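Local coordinates for CYCLIN domain-containing protein (Chaetomium thermophilum, PDB 6Z3U) that probably acts as the cyclin H-type regulatory subunit of the CAK complex, helping to activate its cyclin-dependent kinase partner, at residues A[135-140]-A[160-165]; A[151-156]-A[167-172]. All blocks are in the same frame, centred on the assembly; numbering follows the deposited sequence.

Contact 1. Residues A[135-140]-A[160-165]; sequences MLLVAL and FGRERP
Arg162 spreads one face of its guanidinium over the methyl CD1 of Leu137, while its NH1 forms a salt bridge with Glu134 OE2 and a long, weak ion pair with Glu167 OE1. The contact lies in the all-helical cyclin box, where the loop after helix 153-159 folds back onto helix 132-146. Arginine suits this border because its chain, bent at chi2 and chi3 (59° and 58°), gives the leucine a flat surface and still brings its charge to the acids. CD1 of Leu137 stands 3.5 Å from Arg162 CZ. The other branch of the leucine, CD2, sits over a face of the Phe160 ring in a CH-pi contact, 3.8 Å from the centroid and 28° off the normal. An alanine in place of Phe160 is likely to leave Leu137 and Leu140 without the ring they pack on and to open a gap beside the helix. Gly161, with the positive phi that glycine tolerates easily, is the C-prime residue of a Schellman motif ending helix 153-159, so the chain turns between Phe160 and Arg162, and both side chains can meet Leu137. One helical turn beyond Leu137, Leu140 approaches the ring obliquely, its CD1 3.8 Å from Phe160 CE1.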
ATOM      1  N   MET A 135     -18.628  -1.093 -13.364  1.00 39.10           N
ATOM      2  CA  MET A 135     -17.470  -1.509 -12.582  1.00 36.32           C
ATOM      3  C   MET A 135     -16.159  -1.135 -13.260  1.00 36.59           C
ATOM      4  O   MET A 135     -15.135  -1.008 -12.580  1.00 41.18           O
ATOM      5  CB  MET A 135     -17.512  -3.019 -12.341  1.00 42.09           C
ATOM      6  CG  MET A 135     -18.675  -3.495 -11.477  1.00 39.81           C
ATOM      7  SD  MET A 135     -18.680  -2.814  -9.804  1.00 45.19           S
ATOM      8  CE  MET A 135     -19.763  -1.407 -10.023  1.00 43.37           C
ATOM      9  N   LEU A 136     -16.166  -0.954 -14.582  1.00 38.39           N
ATOM     10  CA  LEU A 136     -14.962  -0.509 -15.277  1.00 38.18           C
ATOM     11  C   LEU A 136     -14.498   0.841 -14.742  1.00 35.66           C
ATOM     12  O   LEU A 136     -13.319   1.024 -14.421  1.00 39.24           O
ATOM     13  CB  LEU A 136     -15.235  -0.440 -16.782  1.00 38.27           C
ATOM     14  CG  LEU A 136     -14.106   0.016 -17.707  1.00 35.89           C
ATOM     15  CD1 LEU A 136     -14.364  -0.500 -19.114  1.00 43.19           C
ATOM     16  CD2 LEU A 136     -13.956   1.529 -17.724  1.00 39.22           C
ATOM     17  N   LEU A 137     -15.421   1.799 -14.634  1.00 35.21           N
ATOM     18  CA  LEU A 137     -15.065   3.112 -14.110  1.00 37.96           C
ATOM     19  C   LEU A 137     -14.705   3.042 -12.632  1.00 43.41           C
ATOM     20  O   LEU A 137     -13.802   3.751 -12.173  1.00 45.80           O
ATOM     21  CB  LEU A 137     -16.218   4.089 -14.334  1.00 34.20           C
ATOM     22  CG  LEU A 137     -16.299   4.704 -15.730  1.00 39.76           C
ATOM     23  CD1 LEU A 137     -17.656   5.347 -15.966  1.00 45.48           C
ATOM     24  CD2 LEU A 137     -15.187   5.723 -15.908  1.00 47.11           C
ATOM     25  N   VAL A 138     -15.402   2.197 -11.869  1.00 47.56           N
ATOM     26  CA  VAL A 138     -15.124   2.082 -10.440  1.00 33.71           C
ATOM     27  C   VAL A 138     -13.711   1.563 -10.210  1.00 31.74           C
ATOM     28  O   VAL A 138     -12.994   2.043  -9.323  1.00 33.92           O
ATOM     29  CB  VAL A 138     -16.172   1.175  -9.768  1.00 34.61           C
ATOM     30  CG1 VAL A 138     -15.847   0.995  -8.299  1.00 30.31           C
ATOM     31  CG2 VAL A 138     -17.571   1.752  -9.952  1.00 47.54           C
ATOM     32  N   ALA A 139     -13.286   0.579 -11.005  1.00 32.83           N
ATOM     33  CA  ALA A 139     -11.949   0.021 -10.835  1.00 30.11           C
ATOM     34  C   ALA A 139     -10.867   1.053 -11.124  1.00 36.01           C
ATOM     35  O   ALA A 139      -9.793   1.012 -10.515  1.00 34.70           O
ATOM     36  CB  ALA A 139     -11.771  -1.198 -11.739  1.00 32.41           C
ATOM     37  N   LEU A 140     -11.125   1.976 -12.055  1.00 40.97           N
ATOM     38  CA  LEU A 140     -10.169   3.047 -12.318  1.00 28.66           C
ATOM     39  C   LEU A 140     -10.155   4.062 -11.180  1.00 33.17           C
ATOM     40  O   LEU A 140      -9.085   4.522 -10.764  1.00 39.34           O
ATOM     41  CB  LEU A 140     -10.502   3.733 -13.641  1.00 33.39           C
ATOM     42  CG  LEU A 140     -10.006   3.031 -14.906  1.00 31.00           C
ATOM     43  CD1 LEU A 140     -10.725   3.565 -16.132  1.00 40.55           C
ATOM     44  CD2 LEU A 140      -8.511   3.203 -15.062  1.00 32.46           C
ATOM     45  N   PHE A 160     -14.210  11.369 -17.941  1.00 59.72           N
ATOM     46  CA  PHE A 160     -14.887  10.290 -18.647  1.00 60.18           C
ATOM     47  C   PHE A 160     -16.281  10.690 -19.122  1.00 67.43           C
ATOM     48  O   PHE A 160     -17.111   9.819 -19.399  1.00 68.95           O
ATOM     49  CB  PHE A 160     -14.960   9.048 -17.757  1.00 56.58           C
ATOM     50  CG  PHE A 160     -13.619   8.441 -17.457  1.00 46.68           C
ATOM     51  CD1 PHE A 160     -13.181   7.322 -18.142  1.00 45.46           C
ATOM     52  CD2 PHE A 160     -12.793   8.994 -16.495  1.00 43.04           C
ATOM     53  CE1 PHE A 160     -11.949   6.764 -17.869  1.00 43.28           C
ATOM     54  CE2 PHE A 160     -11.560   8.439 -16.217  1.00 45.95           C
ATOM     55  CZ  PHE A 160     -11.138   7.324 -16.906  1.00 42.87           C
ATOM     56  N   GLY A 161     -16.549  11.987 -19.227  1.00 68.05           N
ATOM     57  CA  GLY A 161     -17.833  12.435 -19.754  1.00 61.57           C
ATOM     58  C   GLY A 161     -19.027  11.853 -19.034  1.00 71.19           C
ATOM     59  O   GLY A 161     -20.060  11.579 -19.661  1.00 63.81           O
ATOM     60  N   ARG A 162     -18.914  11.654 -17.723  1.00 71.46           N
ATOM     61  CA  ARG A 162     -20.001  11.120 -16.912  1.00 72.92           C
ATOM     62  C   ARG A 162     -20.695  12.279 -16.207  1.00 75.79           C
ATOM     63  O   ARG A 162     -20.064  13.010 -15.436  1.00 68.12           O
ATOM     64  CB  ARG A 162     -19.478  10.101 -15.901  1.00 69.93           C
ATOM     65  CG  ARG A 162     -20.561   9.447 -15.052  1.00 74.79           C
ATOM     66  CD  ARG A 162     -21.594   8.722 -15.905  1.00 70.94           C
ATOM     67  NE  ARG A 162     -20.987   7.689 -16.741  1.00 66.79           N
ATOM     68  CZ  ARG A 162     -20.985   6.387 -16.460  1.00 64.27           C
ATOM     69  NH1 ARG A 162     -21.565   5.930 -15.358  1.00 62.62           N
ATOM     70  NH2 ARG A 162     -20.402   5.537 -17.293  1.00 66.62           N
ATOM     71  N   GLU A 163     -21.995  12.442 -16.469  1.00 87.31           N
ATOM     72  CA  GLU A 163     -22.702  13.613 -15.962  1.00 89.77           C
ATOM     73  C   GLU A 163     -22.966  13.511 -14.464  1.00 88.01           C
ATOM     74  O   GLU A 163     -22.781  14.491 -13.733  1.00 88.72           O
ATOM     75  CB  GLU A 163     -24.014  13.809 -16.733  1.00107.59           C
ATOM     76  CG  GLU A 163     -25.004  12.634 -16.690  1.00108.70           C
ATOM     77  CD  GLU A 163     -24.682  11.526 -17.684  1.00 99.60           C
ATOM     78  OE1 GLU A 163     -23.768  11.709 -18.517  1.00100.24           O
ATOM     79  OE2 GLU A 163     -25.347  10.470 -17.632  1.00 93.73           O
ATOM     80  N   ARG A 164     -23.387  12.342 -13.983  1.00 84.52           N
ATOM     81  CA  ARG A 164     -23.706  12.169 -12.569  1.00 82.57           C
ATOM     82  C   ARG A 164     -22.618  11.354 -11.884  1.00 79.51           C
ATOM     83  O   ARG A 164     -22.496  10.148 -12.153  1.00 80.04           O
ATOM     84  CB  ARG A 164     -25.071  11.504 -12.386  1.00 84.34           C
ATOM     85  CG  ARG A 164     -26.233  12.442 -12.683  1.00 87.79           C
ATOM     86  CD  ARG A 164     -27.588  11.785 -12.460  1.00 95.13           C
ATOM     87  NE  ARG A 164     -27.898  11.669 -11.035  1.00104.06           N
ATOM     88  CZ  ARG A 164     -28.934  10.999 -10.536  1.00109.92           C
ATOM     89  NH1 ARG A 164     -29.122  10.956  -9.224  1.00110.36           N
ATOM     90  NH2 ARG A 164     -29.791  10.387 -11.344  1.00 92.73           N
ATOM     91  N   PRO A 165     -21.814  11.948 -10.994  1.00 68.97           N
ATOM     92  CA  PRO A 165     -20.742  11.175 -10.350  1.00 55.14           C
ATOM     93  C   PRO A 165     -21.238  10.118  -9.381  1.00 53.84           C
ATOM     94  O   PRO A 165     -20.515   9.142  -9.142  1.00 55.99           O
ATOM     95  CB  PRO A 165     -19.921  12.249  -9.624  1.00 58.17           C
ATOM     96  CG  PRO A 165     -20.886  13.346  -9.361  1.00 54.36           C
ATOM     97  CD  PRO A 165     -21.868  13.336 -10.500  1.00 73.26           C
TER

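Contact 2. Residues A[151-156]-A[167-172]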
ATOM      1  N   PRO A 151      -8.453  11.692  -6.266  1.00 47.62           N
ATOM      2  CA  PRO A 151      -9.059  12.816  -6.983  1.00 50.92           C
ATOM      3  C   PRO A 151     -10.483  13.074  -6.512  1.00 39.82           C
ATOM      4  O   PRO A 151     -11.099  12.268  -5.815  1.00 40.27           O
ATOM      5  CB  PRO A 151      -9.036  12.348  -8.441  1.00 39.70           C
ATOM      6  CG  PRO A 151      -9.167  10.862  -8.340  1.00 32.61           C
ATOM      7  CD  PRO A 151      -8.441  10.461  -7.079  1.00 45.78           C
ATOM      8  N   SER A 152     -11.003  14.230  -6.916  1.00 40.05           N
ATOM      9  CA  SER A 152     -12.390  14.571  -6.637  1.00 53.33           C
ATOM     10  C   SER A 152     -13.287  13.821  -7.612  1.00 43.62           C
ATOM     11  O   SER A 152     -13.036  13.815  -8.821  1.00 49.98           O
ATOM     12  CB  SER A 152     -12.609  16.079  -6.753  1.00 56.04           C
ATOM     13  OG  SER A 152     -13.922  16.437  -6.354  1.00 57.63           O
ATOM     14  N   ILE A 153     -14.338  13.191  -7.084  1.00 45.70           N
ATOM     15  CA  ILE A 153     -15.204  12.377  -7.932  1.00 44.67           C
ATOM     16  C   ILE A 153     -15.796  13.215  -9.056  1.00 52.67           C
ATOM     17  O   ILE A 153     -16.019  12.712 -10.163  1.00 60.83           O
ATOM     18  CB  ILE A 153     -16.299  11.704  -7.082  1.00 46.29           C
ATOM     19  CG1 ILE A 153     -17.090  10.694  -7.919  1.00 40.35           C
ATOM     20  CG2 ILE A 153     -17.239  12.746  -6.495  1.00 52.06           C
ATOM     21  CD1 ILE A 153     -16.252   9.565  -8.486  1.00 37.79           C
ATOM     22  N   SER A 154     -16.047  14.501  -8.803  1.00 49.87           N
ATOM     23  CA  SER A 154     -16.572  15.364  -9.857  1.00 47.26           C
ATOM     24  C   SER A 154     -15.563  15.522 -10.988  1.00 43.59           C
ATOM     25  O   SER A 154     -15.932  15.483 -12.167  1.00 49.94           O
ATOM     26  CB  SER A 154     -16.951  16.728  -9.281  1.00 58.65           C
ATOM     27  OG  SER A 154     -15.814  17.394  -8.758  1.00 78.07           O
ATOM     28  N   ASP A 155     -14.283  15.698 -10.649  1.00 45.46           N
ATOM     29  CA  ASP A 155     -13.259  15.810 -11.683  1.00 52.51           C
ATOM     30  C   ASP A 155     -13.055  14.482 -12.400  1.00 55.79           C
ATOM     31  O   ASP A 155     -12.838  14.453 -13.618  1.00 56.91           O
ATOM     32  CB  ASP A 155     -11.940  16.292 -11.075  1.00 57.85           C
ATOM     33  CG  ASP A 155     -12.026  17.706 -10.531  1.00 64.96           C
ATOM     34  OD1 ASP A 155     -12.864  18.489 -11.028  1.00 67.90           O
ATOM     35  OD2 ASP A 155     -11.248  18.037  -9.610  1.00 63.70           O
ATOM     36  N   PHE A 156     -13.110  13.372 -11.659  1.00 54.45           N
ATOM     37  CA  PHE A 156     -12.980  12.059 -12.283  1.00 52.33           C
ATOM     38  C   PHE A 156     -14.101  11.820 -13.286  1.00 53.32           C
ATOM     39  O   PHE A 156     -13.864  11.295 -14.381  1.00 58.52           O
ATOM     40  CB  PHE A 156     -12.971  10.967 -11.211  1.00 45.05           C
ATOM     41  CG  PHE A 156     -12.749   9.586 -11.755  1.00 44.32           C
ATOM     42  CD1 PHE A 156     -11.476   9.041 -11.791  1.00 41.22           C
ATOM     43  CD2 PHE A 156     -13.808   8.832 -12.234  1.00 46.22           C
ATOM     44  CE1 PHE A 156     -11.264   7.771 -12.293  1.00 38.29           C
ATOM     45  CE2 PHE A 156     -13.601   7.563 -12.739  1.00 41.03           C
ATOM     46  CZ  PHE A 156     -12.327   7.031 -12.767  1.00 39.20           C
ATOM     47  N   GLU A 167     -23.134   7.790  -9.816  1.00 47.19           N
ATOM     48  CA  GLU A 167     -23.202   6.481 -10.457  1.00 47.27           C
ATOM     49  C   GLU A 167     -21.914   5.693 -10.258  1.00 54.26           C
ATOM     50  O   GLU A 167     -21.938   4.457 -10.261  1.00 54.97           O
ATOM     51  CB  GLU A 167     -23.501   6.651 -11.948  1.00 49.54           C
ATOM     52  CG  GLU A 167     -24.931   7.095 -12.233  1.00 62.19           C
ATOM     53  CD  GLU A 167     -25.163   7.476 -13.684  1.00 68.23           C
ATOM     54  OE1 GLU A 167     -24.337   8.227 -14.245  1.00 70.28           O
ATOM     55  OE2 GLU A 167     -26.176   7.029 -14.261  1.00 62.54           O
ATOM     56  N   ILE A 168     -20.790   6.383 -10.081  1.00 52.42           N
ATOM     57  CA  ILE A 168     -19.505   5.717  -9.884  1.00 41.09           C
ATOM     58  C   ILE A 168     -19.284   5.359  -8.419  1.00 42.88           C
ATOM     59  O   ILE A 168     -18.768   4.282  -8.108  1.00 40.20           O
ATOM     60  CB  ILE A 168     -18.368   6.613 -10.422  1.00 40.58           C
ATOM     61  CG1 ILE A 168     -18.574   6.894 -11.915  1.00 42.54           C
ATOM     62  CG2 ILE A 168     -17.016   5.955 -10.188  1.00 38.56           C
ATOM     63  CD1 ILE A 168     -17.604   7.900 -12.500  1.00 42.50           C
ATOM     64  N   LEU A 169     -19.666   6.247  -7.498  1.00 39.39           N
ATOM     65  CA  LEU A 169     -19.456   5.978  -6.080  1.00 37.99           C
ATOM     66  C   LEU A 169     -20.261   4.777  -5.606  1.00 39.26           C
ATOM     67  O   LEU A 169     -19.838   4.071  -4.682  1.00 36.99           O
ATOM     68  CB  LEU A 169     -19.829   7.208  -5.253  1.00 38.38           C
ATOM     69  CG  LEU A 169     -19.036   8.486  -5.527  1.00 38.18           C
ATOM     70  CD1 LEU A 169     -19.577   9.623  -4.677  1.00 45.49           C
ATOM     71  CD2 LEU A 169     -17.559   8.277  -5.260  1.00 41.82           C
ATOM     72  N   ALA A 170     -21.421   4.528  -6.218  1.00 42.57           N
ATOM     73  CA  ALA A 170     -22.290   3.450  -5.763  1.00 40.60           C
ATOM     74  C   ALA A 170     -21.594   2.098  -5.780  1.00 42.54           C
ATOM     75  O   ALA A 170     -22.000   1.195  -5.041  1.00 48.51           O
ATOM     76  CB  ALA A 170     -23.548   3.385  -6.631  1.00 54.55           C
ATOM     77  N   GLY A 171     -20.567   1.933  -6.608  1.00 42.19           N
ATOM     78  CA  GLY A 171     -19.890   0.659  -6.723  1.00 39.15           C
ATOM     79  C   GLY A 171     -18.565   0.605  -5.991  1.00 41.16           C
ATOM     80  O   GLY A 171     -17.934  -0.454  -5.935  1.00 41.86           O
ATOM     81  N   GLU A 172     -18.128   1.733  -5.427  1.00 41.57           N
ATOM     82  CA  GLU A 172     -16.813   1.783  -4.796  1.00 35.92           C
ATOM     83  C   GLU A 172     -16.700   0.753  -3.675  1.00 38.40           C
ATOM     84  O   GLU A 172     -15.812  -0.106  -3.690  1.00 36.48           O
ATOM     85  CB  GLU A 172     -16.532   3.189  -4.263  1.00 33.22           C
ATOM     86  CG  GLU A 172     -15.084   3.388  -3.825  1.00 38.03           C
ATOM     87  CD  GLU A 172     -14.839   4.727  -3.151  1.00 49.02           C
ATOM     88  OE1 GLU A 172     -13.723   5.272  -3.301  1.00 49.01           O
ATOM     89  OE2 GLU A 172     -15.754   5.233  -2.468  1.00 50.77           O
TER
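Ile153 reaches across with its longer branch, setting CG1 3.6 Å from Leu169 CD2 and the terminal CD1 4.1 Å from Ile168 CG2. With CG1 anti to the backbone N (chi1 -172°), that branch is carried into the angle between two consecutive residues of the short helix. Ile153 and Ile168 lie side by side, pointing opposite ways, whereas of the two Leu169 methyls, CD2 is the one that reaches Ile153. Phe156, one turn further along its helix, presents a ring edge: Ile168 CD1 lies near the ring plane, 3.9 Å from CD2 of Phe156. Branched aliphatic residues suit such a place, since each offers methyls in two directions, and the flat phenylalanine, edge-on to Ile168, also stacks with Phe160 and meets Phe141 edge-to-face. Helix 153-159 thus packs on helix 166-169 within the cyclin box, close to the surface that the kinase subunit covers. Ser152 is the N-cap of helix 153-159, and its O accepts a hydrogen bond from Phe156 N at 2.9 Å. Asp132 OD1 of the kinase chain accepts from both Ser152 OG and Ile153 N, so the start of this helix is held from outside the cyclin. Beyond the apolar layer, Glu172 pairs through OE1 with Lys145 and through OE2 with the backbone N of Met134 of the kinase chain, consistent with the lysine-glutamate pair by which cyclins grip their kinases.

From the N terminus, the segments come in the order 135-140, 151-156, 160-165 and 167-172, so the two contacts cross, neither nesting inside the other. Contact 1 closes a loop that contains the whole of helix 153-159 and brings the chain after it back to helix 132-146. Contact 2 closes a shorter loop that includes the 160-165 segment and joins the start of helix 153-159 to helix 166-169. Their centres are about 6 Å apart, and they touch directly: Phe156 CZ packs 3.6 Å from Leu137 O, while Val138 CG1 lies 3.5 Å from Gly171 O. Three successive helices are thereby tied together, with the kinase reaching only contact 2.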